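Local coordinates for YokD protein (Bacillus subtilis, PDB 2NYG) that probably transfers an acetyl group from acetyl-coenzyme A to an amine, as in the related aminoglycoside acetyltransferases, and may contribute to antibiotic resistance, at residues 251-254 against 255-259. Residues are numbered along the deposited sequence; the frame is centred on the assembly and turned at random.
Sequences SLTE and AVDFA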
loop_
_atom_site.group_PDB
_atom_site.type_symbol
_atom_site.label_atom_id
_atom_site.label_comp_id
_atom_site.label_asym_id
_atom_site.label_seq_id
_atom_site.Cartn_x
_atom_site.Cartn_y
_atom_site.Cartn_z
ATOM N N SER A 251 3.171 -13.982 24.931
ATOM C CA SER A 251 2.443 -15.166 24.491
ATOM C C SER A 251 1.008 -14.816 24.081
ATOM O O SER A 251 0.310 -14.117 24.804
ATOM C CB SER A 251 2.426 -16.183 25.623
ATOM O OG SER A 251 1.668 -17.314 25.255
ATOM N N LEU A 252 0.573 -15.293 22.921
ATOM C CA LEU A 252 -0.763 -14.980 22.462
ATOM C C LEU A 252 -1.763 -15.820 23.234
ATOM O O LEU A 252 -2.762 -15.306 23.746
ATOM C CB LEU A 252 -0.885 -15.219 20.958
ATOM C CG LEU A 252 -2.216 -14.915 20.257
ATOM C CD1 LEU A 252 -1.996 -14.646 18.799
ATOM C CD2 LEU A 252 -3.167 -16.083 20.432
ATOM N N THR A 253 -1.477 -17.121 23.334
ATOM C CA THR A 253 -2.323 -18.051 24.071
ATOM C C THR A 253 -2.506 -17.580 25.519
ATOM O O THR A 253 -3.588 -17.672 26.093
ATOM C CB THR A 253 -1.694 -19.434 24.079
ATOM O OG1 THR A 253 -1.522 -19.874 22.729
ATOM C CG2 THR A 253 -2.567 -20.407 24.813
ATOM N N GLU A 254 -1.426 -17.076 26.088
ATOM C CA GLU A 254 -1.399 -16.594 27.457
ATOM C C GLU A 254 -2.221 -15.326 27.587
ATOM O O GLU A 254 -2.878 -15.091 28.599
ATOM C CB GLU A 254 0.052 -16.341 27.815
ATOM C CG GLU A 254 0.390 -16.015 29.238
ATOM C CD GLU A 254 1.869 -16.244 29.501
ATOM O OE1 GLU A 254 2.452 -15.558 30.363
ATOM O OE2 GLU A 254 2.455 -17.130 28.852
ATOM N N ALA A 255 -2.184 -14.502 26.549
ATOM C CA ALA A 255 -2.915 -13.249 26.541
ATOM C C ALA A 255 -4.406 -13.504 26.375
ATOM O O ALA A 255 -5.232 -12.886 27.039
ATOM C CB ALA A 255 -2.397 -12.346 25.408
ATOM N N VAL A 256 -4.765 -14.410 25.485
ATOM C CA VAL A 256 -6.181 -14.675 25.286
ATOM C C VAL A 256 -6.811 -15.218 26.564
ATOM O O VAL A 256 -7.869 -14.749 26.997
ATOM C CB VAL A 256 -6.434 -15.680 24.124
ATOM C CG1 VAL A 256 -7.927 -15.914 23.952
ATOM C CG2 VAL A 256 -5.859 -15.134 22.829
ATOM N N ASP A 257 -6.149 -16.191 27.176
ATOM C CA ASP A 257 -6.672 -16.795 28.387
ATOM C C ASP A 257 -6.940 -15.782 29.476
ATOM O O ASP A 257 -7.994 -15.825 30.096
ATOM C CB ASP A 257 -5.734 -17.892 28.897
ATOM C CG ASP A 257 -5.730 -19.111 27.995
ATOM O OD1 ASP A 257 -6.705 -19.270 27.222
ATOM O OD2 ASP A 257 -4.767 -19.911 28.067
ATOM N N PHE A 258 -5.997 -14.870 29.700
ATOM C CA PHE A 258 -6.151 -13.843 30.723
ATOM C C PHE A 258 -7.301 -12.909 30.385
ATOM O O PHE A 258 -8.047 -12.495 31.261
ATOM C CB PHE A 258 -4.874 -13.027 30.864
ATOM C CG PHE A 258 -4.923 -12.023 31.973
ATOM C CD1 PHE A 258 -4.577 -12.382 33.271
ATOM C CD2 PHE A 258 -5.334 -10.714 31.723
ATOM C CE1 PHE A 258 -4.640 -11.452 34.311
ATOM C CE2 PHE A 258 -5.404 -9.773 32.749
ATOM C CZ PHE A 258 -5.057 -10.140 34.049
ATOM N N ALA A 259 -7.428 -12.577 29.104
ATOM C CA ALA A 259 -8.488 -11.701 28.630
ATOM C C ALA A 259 -9.852 -12.303 28.964
ATOM O O ALA A 259 -10.778 -11.608 29.394
ATOM C CB ALA A 259 -8.353 -11.509 27.136
#
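Leu252 and Val256 lie side by side, one turn apart at the start of the C-terminal helix 252-268, with Leu252 CD2 3.7 Å from Val256 CG2. This is an N-capped alpha-helix start, entered directly from strand 245-251 of the mixed sheet. Val256 CG1 is anti to the backbone N (chi1 -180°), which leaves CG2 on the side of Leu252. The backbone beneath them is joined from Val256 N to Leu252 O at 2.8 Å, an i to i+4 bond. The next such bond, Asp257 N to Thr253 O, is 3.2 Å, and Phe258 N to Glu254 O is weak. In the first bond of the series, Ala255 N reaches Ser251 O from above the carbonyl plane. Thr253 and Asp257 also point the same way, with Thr253 CG2 a loose 4.0 Å from Asp257 OD2. Both are tied to Tyr165 of helix 160-166: Thr253 OG1 hydrogen-bonds to the Tyr165 carbonyl O, and Asp257 OD1 to Tyr165 OH. Leu252 and Val256 also pack on that helix, while Ala255 and Ala259 sit between helices 183-187 and 224-234. At the helix start Ser251 is the N-cap: its OG accepts from Glu254 N at 3.2 Å, with an N-H...O angle of 153°.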